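PDB 3DSQ: pyrrolysyl-tRNA synthetase from Desulfitobacterium hafniense, which probably charges its cognate tRNA with pyrrolysine in an ATP-dependent reaction, working as a homodimeric class II aminoacyl-tRNA synthetase. Local coordinates for residues Arg70-Glu75 with Gln271-Ser276; Ser101-Met106 with Lys124-Pro129. All coordinates share one frame; numbering follows the deposited sequence.

Interaction 1: residues Arg70-Glu75 with Gln271-Ser276; sequences RPALLE and QSMARS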
ATOM      1  N   ARG B  70      -9.768   8.781  -8.120  1.00 31.91           N
ATOM      2  CA  ARG B  70      -9.084   7.606  -7.591  1.00 33.01           C
ATOM      3  C   ARG B  70      -9.735   6.321  -8.073  1.00 31.93           C
ATOM      4  O   ARG B  70     -10.962   6.232  -8.190  1.00 31.31           O
ATOM      5  CB  ARG B  70      -9.064   7.621  -6.062  1.00 35.01           C
ATOM      6  CG  ARG B  70     -10.423   7.473  -5.429  1.00 36.52           C
ATOM      7  CD  ARG B  70     -10.341   7.777  -3.957  1.00 40.09           C
ATOM      8  NE  ARG B  70     -11.630   7.644  -3.291  1.00 40.77           N
ATOM      9  CZ  ARG B  70     -11.815   7.863  -1.995  1.00 42.03           C
ATOM     10  NH1 ARG B  70     -10.790   8.233  -1.239  1.00 42.20           N
ATOM     11  NH2 ARG B  70     -13.012   7.692  -1.451  1.00 40.75           N
ATOM     12  N   PRO B  71      -8.912   5.296  -8.355  1.00 31.09           N
ATOM     13  CA  PRO B  71      -9.395   4.000  -8.828  1.00 27.16           C
ATOM     14  C   PRO B  71     -10.120   3.210  -7.747  1.00 25.56           C
ATOM     15  O   PRO B  71      -9.978   3.494  -6.553  1.00 25.00           O
ATOM     16  CB  PRO B  71      -8.118   3.317  -9.308  1.00 28.93           C
ATOM     17  CG  PRO B  71      -7.095   3.841  -8.357  1.00 28.84           C
ATOM     18  CD  PRO B  71      -7.438   5.313  -8.290  1.00 29.92           C
ATOM     19  N   ALA B  72     -10.890   2.220  -8.188  1.00 24.19           N
ATOM     20  CA  ALA B  72     -11.689   1.355  -7.327  1.00 25.01           C
ATOM     21  C   ALA B  72     -10.975   0.759  -6.129  1.00 26.73           C
ATOM     22  O   ALA B  72     -11.526   0.734  -5.024  1.00 24.42           O
ATOM     23  CB  ALA B  72     -12.298   0.232  -8.161  1.00 24.74           C
ATOM     24  N   LEU B  73      -9.753   0.269  -6.339  1.00 26.75           N
ATOM     25  CA  LEU B  73      -9.009  -0.336  -5.248  1.00 26.34           C
ATOM     26  C   LEU B  73      -8.831   0.660  -4.114  1.00 24.88           C
ATOM     27  O   LEU B  73      -9.037   0.323  -2.965  1.00 25.52           O
ATOM     28  CB  LEU B  73      -7.633  -0.840  -5.732  1.00 25.18           C
ATOM     29  CG  LEU B  73      -6.741  -1.479  -4.660  1.00 27.32           C
ATOM     30  CD1 LEU B  73      -7.483  -2.647  -3.995  1.00 23.82           C
ATOM     31  CD2 LEU B  73      -5.427  -1.974  -5.293  1.00 24.55           C
ATOM     32  N   LEU B  74      -8.452   1.889  -4.441  1.00 26.62           N
ATOM     33  CA  LEU B  74      -8.238   2.904  -3.420  1.00 27.35           C
ATOM     34  C   LEU B  74      -9.541   3.384  -2.793  1.00 30.51           C
ATOM     35  O   LEU B  74      -9.590   3.684  -1.603  1.00 31.51           O
ATOM     36  CB  LEU B  74      -7.465   4.094  -4.002  1.00 27.52           C
ATOM     37  CG  LEU B  74      -6.008   3.787  -4.385  1.00 31.17           C
ATOM     38  CD1 LEU B  74      -5.356   5.030  -4.974  1.00 28.27           C
ATOM     39  CD2 LEU B  74      -5.237   3.302  -3.155  1.00 28.25           C
ATOM     40  N   GLU B  75     -10.595   3.456  -3.598  1.00 32.89           N
ATOM     41  CA  GLU B  75     -11.896   3.895  -3.109  1.00 34.83           C
ATOM     42  C   GLU B  75     -12.423   2.822  -2.166  1.00 35.00           C
ATOM     43  O   GLU B  75     -12.992   3.117  -1.111  1.00 33.87           O
ATOM     44  CB  GLU B  75     -12.853   4.082  -4.288  1.00 36.34           C
ATOM     45  CG  GLU B  75     -14.232   4.599  -3.914  1.00 40.44           C
ATOM     46  CD  GLU B  75     -15.186   4.584  -5.100  1.00 42.91           C
ATOM     47  OE1 GLU B  75     -15.461   3.483  -5.625  1.00 43.78           O
ATOM     48  OE2 GLU B  75     -15.654   5.673  -5.509  1.00 45.08           O
ATOM     49  N   GLN B 271      -6.444  -8.564 -12.804  1.00 26.37           N
ATOM     50  CA  GLN B 271      -5.429  -7.518 -12.945  1.00 25.98           C
ATOM     51  C   GLN B 271      -6.066  -6.158 -13.220  1.00 25.22           C
ATOM     52  O   GLN B 271      -5.490  -5.120 -12.906  1.00 23.23           O
ATOM     53  CB  GLN B 271      -4.478  -7.819 -14.113  1.00 29.36           C
ATOM     54  CG  GLN B 271      -3.433  -8.918 -13.897  1.00 32.96           C
ATOM     55  CD  GLN B 271      -4.020 -10.324 -13.895  1.00 35.38           C
ATOM     56  OE1 GLN B 271      -5.114 -10.564 -14.419  1.00 35.71           O
ATOM     57  NE2 GLN B 271      -3.278 -11.268 -13.317  1.00 36.86           N
ATOM     58  N   SER B 272      -7.247  -6.165 -13.828  1.00 24.66           N
ATOM     59  CA  SER B 272      -7.930  -4.922 -14.168  1.00 25.00           C
ATOM     60  C   SER B 272      -7.973  -3.855 -13.057  1.00 21.62           C
ATOM     61  O   SER B 272      -7.914  -2.659 -13.333  1.00 22.17           O
ATOM     62  CB  SER B 272      -9.343  -5.247 -14.665  1.00 24.36           C
ATOM     63  OG  SER B 272     -10.282  -4.334 -14.150  1.00 30.12           O
ATOM     64  N   MET B 273      -8.047  -4.266 -11.803  1.00 22.25           N
ATOM     65  CA  MET B 273      -8.097  -3.272 -10.734  1.00 24.28           C
ATOM     66  C   MET B 273      -6.982  -3.389  -9.697  1.00 23.76           C
ATOM     67  O   MET B 273      -7.022  -2.761  -8.644  1.00 22.43           O
ATOM     68  CB  MET B 273      -9.482  -3.301 -10.068  1.00 25.05           C
ATOM     69  CG  MET B 273     -10.566  -2.744 -10.977  1.00 25.00           C
ATOM     70  SD  MET B 273     -12.281  -2.895 -10.394  1.00 29.78           S
ATOM     71  CE  MET B 273     -12.664  -4.477 -11.006  1.00 25.45           C
ATOM     72  N   ALA B 274      -5.957  -4.167 -10.022  1.00 23.74           N
ATOM     73  CA  ALA B 274      -4.835  -4.347  -9.115  1.00 21.92           C
ATOM     74  C   ALA B 274      -3.784  -3.277  -9.377  1.00 19.79           C
ATOM     75  O   ALA B 274      -3.942  -2.444 -10.269  1.00 21.72           O
ATOM     76  CB  ALA B 274      -4.232  -5.740  -9.323  1.00 23.13           C
ATOM     77  N   ARG B 275      -2.716  -3.286  -8.592  1.00 21.67           N
ATOM     78  CA  ARG B 275      -1.621  -2.334  -8.805  1.00 21.76           C
ATOM     79  C   ARG B 275      -1.170  -2.632 -10.222  1.00 22.08           C
ATOM     80  O   ARG B 275      -0.906  -3.777 -10.565  1.00 22.11           O
ATOM     81  CB  ARG B 275      -0.490  -2.598  -7.827  1.00 20.79           C
ATOM     82  CG  ARG B 275      -0.860  -2.321  -6.406  1.00 24.15           C
ATOM     83  CD  ARG B 275       0.247  -2.708  -5.430  1.00 23.37           C
ATOM     84  NE  ARG B 275      -0.038  -2.115  -4.130  1.00 27.82           N
ATOM     85  CZ  ARG B 275       0.277  -0.870  -3.782  1.00 29.69           C
ATOM     86  NH1 ARG B 275       0.917  -0.067  -4.632  1.00 27.82           N
ATOM     87  NH2 ARG B 275      -0.094  -0.410  -2.594  1.00 29.22           N
ATOM     88  N   SER B 276      -1.090  -1.618 -11.063  1.00 22.91           N
ATOM     89  CA  SER B 276      -0.746  -1.902 -12.440  1.00 25.28           C
ATOM     90  C   SER B 276      -0.202  -0.738 -13.235  1.00 24.94           C
ATOM     91  O   SER B 276      -0.403   0.420 -12.883  1.00 25.29           O
ATOM     92  CB  SER B 276      -1.992  -2.436 -13.154  1.00 27.32           C
ATOM     93  OG  SER B 276      -1.709  -2.821 -14.484  1.00 30.61           O
TER
HETATM   94  O   HOH W   1      -8.311  -0.078  -8.845  1.00 26.04           O

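Interaction 2: residues Ser101-Met106 with Lys124-Pro129; sequences SALAKM and KKCLRP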
ATOM      1  N   SER B 101      11.768 -16.838  10.347  1.00 34.16           N
ATOM      2  CA  SER B 101      11.281 -17.405  11.596  1.00 37.23           C
ATOM      3  C   SER B 101       9.794 -17.123  11.750  1.00 38.19           C
ATOM      4  O   SER B 101       9.027 -17.998  12.150  1.00 38.08           O
ATOM      5  CB  SER B 101      12.044 -16.815  12.778  1.00 37.99           C
ATOM      6  OG  SER B 101      13.438 -17.024  12.624  1.00 43.79           O
ATOM      7  N   ALA B 102       9.389 -15.895  11.436  1.00 38.32           N
ATOM      8  CA  ALA B 102       7.983 -15.528  11.540  1.00 37.95           C
ATOM      9  C   ALA B 102       7.201 -16.433  10.609  1.00 38.15           C
ATOM     10  O   ALA B 102       6.200 -17.032  10.992  1.00 38.38           O
ATOM     11  CB  ALA B 102       7.789 -14.077  11.146  1.00 36.69           C
ATOM     12  N   LEU B 103       7.690 -16.546   9.382  1.00 39.25           N
ATOM     13  CA  LEU B 103       7.042 -17.363   8.373  1.00 41.13           C
ATOM     14  C   LEU B 103       6.929 -18.822   8.824  1.00 41.45           C
ATOM     15  O   LEU B 103       5.884 -19.457   8.653  1.00 40.51           O
ATOM     16  CB  LEU B 103       7.822 -17.250   7.058  1.00 42.03           C
ATOM     17  CG  LEU B 103       7.102 -17.518   5.731  1.00 43.46           C
ATOM     18  CD1 LEU B 103       7.117 -18.990   5.427  1.00 45.40           C
ATOM     19  CD2 LEU B 103       5.677 -16.984   5.786  1.00 42.94           C
ATOM     20  N   ALA B 104       8.000 -19.344   9.413  1.00 41.08           N
ATOM     21  CA  ALA B 104       8.016 -20.727   9.886  1.00 42.68           C
ATOM     22  C   ALA B 104       6.904 -21.000  10.901  1.00 42.23           C
ATOM     23  O   ALA B 104       6.257 -22.043  10.854  1.00 43.20           O
ATOM     24  CB  ALA B 104       9.383 -21.055  10.499  1.00 41.85           C
ATOM     25  N   LYS B 105       6.680 -20.056  11.810  1.00 42.31           N
ATOM     26  CA  LYS B 105       5.647 -20.195  12.838  1.00 41.91           C
ATOM     27  C   LYS B 105       4.236 -20.273  12.267  1.00 41.72           C
ATOM     28  O   LYS B 105       3.277 -20.468  13.008  1.00 41.41           O
ATOM     29  CB  LYS B 105       5.703 -19.015  13.806  1.00 41.83           C
ATOM     30  CG  LYS B 105       7.043 -18.786  14.473  1.00 44.36           C
ATOM     31  CD  LYS B 105       6.952 -17.584  15.400  1.00 44.82           C
ATOM     32  CE  LYS B 105       8.283 -17.242  16.029  1.00 46.27           C
ATOM     33  NZ  LYS B 105       8.160 -16.014  16.858  1.00 47.51           N
ATOM     34  N   MET B 106       4.108 -20.107  10.956  1.00 41.77           N
ATOM     35  CA  MET B 106       2.805 -20.141  10.308  1.00 42.60           C
ATOM     36  C   MET B 106       2.396 -21.515   9.795  1.00 45.00           C
ATOM     37  O   MET B 106       1.294 -21.678   9.262  1.00 44.08           O
ATOM     38  CB  MET B 106       2.777 -19.133   9.158  1.00 40.91           C
ATOM     39  CG  MET B 106       2.696 -17.691   9.623  1.00 38.03           C
ATOM     40  SD  MET B 106       1.193 -17.409  10.599  1.00 39.02           S
ATOM     41  CE  MET B 106       1.758 -16.408  11.810  1.00 35.88           C
ATOM     42  N   LYS B 124      17.204 -15.000   5.165  1.00 36.44           N
ATOM     43  CA  LYS B 124      16.360 -14.789   6.336  1.00 37.12           C
ATOM     44  C   LYS B 124      15.181 -13.838   6.152  1.00 36.79           C
ATOM     45  O   LYS B 124      14.362 -13.695   7.057  1.00 37.29           O
ATOM     46  CB  LYS B 124      17.215 -14.260   7.484  1.00 39.64           C
ATOM     47  CG  LYS B 124      17.779 -12.874   7.204  1.00 45.31           C
ATOM     48  CD  LYS B 124      18.563 -12.325   8.381  1.00 48.71           C
ATOM     49  CE  LYS B 124      18.969 -10.871   8.137  1.00 51.66           C
ATOM     50  NZ  LYS B 124      19.824 -10.704   6.919  1.00 53.40           N
ATOM     51  N   LYS B 125      15.090 -13.185   4.999  1.00 36.33           N
ATOM     52  CA  LYS B 125      14.003 -12.238   4.773  1.00 35.62           C
ATOM     53  C   LYS B 125      13.209 -12.536   3.514  1.00 33.27           C
ATOM     54  O   LYS B 125      13.751 -13.047   2.533  1.00 32.84           O
ATOM     55  CB  LYS B 125      14.559 -10.812   4.687  1.00 38.14           C
ATOM     56  CG  LYS B 125      15.397 -10.392   5.878  1.00 41.43           C
ATOM     57  CD  LYS B 125      15.848  -8.943   5.746  1.00 46.84           C
ATOM     58  CE  LYS B 125      16.821  -8.550   6.861  1.00 49.37           C
ATOM     59  NZ  LYS B 125      16.233  -8.702   8.227  1.00 49.93           N
ATOM     60  N   CYS B 126      11.919 -12.216   3.553  1.00 29.65           N
ATOM     61  CA  CYS B 126      11.041 -12.425   2.412  1.00 28.01           C
ATOM     62  C   CYS B 126       9.862 -11.458   2.463  1.00 26.88           C
ATOM     63  O   CYS B 126       9.594 -10.838   3.488  1.00 25.64           O
ATOM     64  CB  CYS B 126      10.501 -13.859   2.400  1.00 29.74           C
ATOM     65  SG  CYS B 126       9.345 -14.271   3.744  1.00 32.76           S
ATOM     66  N   LEU B 127       9.164 -11.330   1.345  1.00 26.08           N
ATOM     67  CA  LEU B 127       7.992 -10.471   1.296  1.00 25.08           C
ATOM     68  C   LEU B 127       6.837 -11.246   1.911  1.00 24.36           C
ATOM     69  O   LEU B 127       6.609 -12.415   1.583  1.00 24.93           O
ATOM     70  CB  LEU B 127       7.662 -10.092  -0.154  1.00 24.78           C
ATOM     71  CG  LEU B 127       8.671  -9.160  -0.828  1.00 24.55           C
ATOM     72  CD1 LEU B 127       8.272  -8.874  -2.265  1.00 25.44           C
ATOM     73  CD2 LEU B 127       8.753  -7.872  -0.022  1.00 29.61           C
ATOM     74  N   ARG B 128       6.109 -10.601   2.813  1.00 24.51           N
ATOM     75  CA  ARG B 128       4.981 -11.251   3.469  1.00 22.95           C
ATOM     76  C   ARG B 128       3.977 -11.815   2.472  1.00 21.60           C
ATOM     77  O   ARG B 128       3.584 -11.141   1.527  1.00 21.39           O
ATOM     78  CB  ARG B 128       4.261 -10.262   4.408  1.00 25.16           C
ATOM     79  CG  ARG B 128       3.511  -9.135   3.705  1.00 24.39           C
ATOM     80  CD  ARG B 128       2.944  -8.140   4.712  1.00 24.94           C
ATOM     81  NE  ARG B 128       2.188  -7.067   4.068  1.00 23.57           N
ATOM     82  CZ  ARG B 128       1.835  -5.935   4.673  1.00 25.58           C
ATOM     83  NH1 ARG B 128       2.178  -5.715   5.944  1.00 19.88           N
ATOM     84  NH2 ARG B 128       1.120  -5.033   4.013  1.00 20.26           N
ATOM     85  N   PRO B 129       3.582 -13.086   2.652  1.00 21.25           N
ATOM     86  CA  PRO B 129       2.609 -13.724   1.766  1.00 24.00           C
ATOM     87  C   PRO B 129       1.214 -13.492   2.344  1.00 24.03           C
ATOM     88  O   PRO B 129       0.215 -13.690   1.670  1.00 22.80           O
ATOM     89  CB  PRO B 129       3.004 -15.198   1.820  1.00 22.92           C
ATOM     90  CG  PRO B 129       3.412 -15.353   3.230  1.00 23.12           C
ATOM     91  CD  PRO B 129       4.259 -14.100   3.485  1.00 21.65           C
TER

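Interaction 1: residues Arg70-Glu75 with Gln271-Ser276
The opening turn of helix 72-85, which from its sequence and its place beside the second subunit probably corresponds to the motif 1 helix of class II synthetases, sets Ala72 and Leu73 against Met273. Met273 belongs to the loop that follows helix 257-265, whose own sequence resembles motif 3, so the contact would tie the start of the motif 1 helix to the loop leaving the motif 3 helix. Pro71 is the N-cap residue. As in any helix start, the first backbone N-H groups lack an acceptor one turn back, and here they find partners outside the helix. Leu73 N gives its hydrogen to a water at 2.9 Å, and that water donates onward to Met273 O at 3.0 Å. The two bonds meet at the water at roughly 105°, close to tetrahedral. Next door, Ala72 N is taken by Asp281 OD1.

The carbonyl oxygen that accepts from the water is also flanked by Leu73 in van der Waals contact: Leu73 CB lies 3.5 Å from Met273 O, and Leu73 CD2 is 3.8 Å from the same oxygen. The apolar pair is Ala72 with Met273, whose SD lies 3.8 Å from Ala72 CB; a bend at the last torsion (chi3 -87°) then turns CE away from the helix. Leu261 of helix 257-265 touches both Ala72 and Met273. Further along, Arg275 N lies 4.5 Å from Leu73 CD2, a loose contact, while the Arg275 guanidinium leaves for Thr94 O of the second subunit.

No direct hydrogen bond joins the two segments. The water therefore supplies the polar link, answering an amide at the helix start and a loop carbonyl together, while van der Waals contacts of Leu73 with that carbonyl and of Ala72 with the Met273 sulfur complete the join.

Interaction 2: residues Ser101-Met106 with Lys124-Pro129
The puckered ring of Pro129 is met on its CG-CD side by one methyl of Leu103, at 3.8 Å from Leu103 CD2 to Pro129 CG and 4.0 Å from Leu103 CD2 to Pro129 CD. The two side chains cross obliquely, and Ile98 of strand 97-99 also packs on this proline. Two aromatic residues from loops close in as well: Phe115 touches Leu103 and Trp120 touches Cys126.

Leu103 sits on the short helix 100-104, which directly follows strand 97-99. That strand pairs antiparallel with 125-127, so helix 100-104 lies beside strand 125-127, and Leu103 reaches both Cys126 in the strand and Pro129 just after it. With CG anti to the backbone N (chi1 -155°), the branch faces both: CG toward Cys126 SG and CD2 toward Pro129. The thiol is the looser neighbour, Leu103 CG lying 4.4 Å from Cys126 SG. All three touching residues are buried and no hydrogen bond crosses between the segments.

Between Cys126 and Pro129 in sequence, Arg128 sends its side chain another way: its NH1 forms a salt bridge with Glu154, and its NE bonds to Thr157 O.

How the interactions relate
Both contacts are buried, but interaction 1 lies nearer the middle of the chain, about 12 Å from its centre against 21 Å for interaction 2. Their centres are about 27 Å apart and they do not touch. They join different elements: a helix start with a loop in interaction 1, a short helix with a strand and its exit in interaction 2. Interaction 1 brings backbone polar groups together through a water, whereas interaction 2 is purely apolar. The dimer connects them more closely than the single chain does: Arg128 from 124-129 packs on Arg275 of the second subunit, a residue of that copy's 271-276.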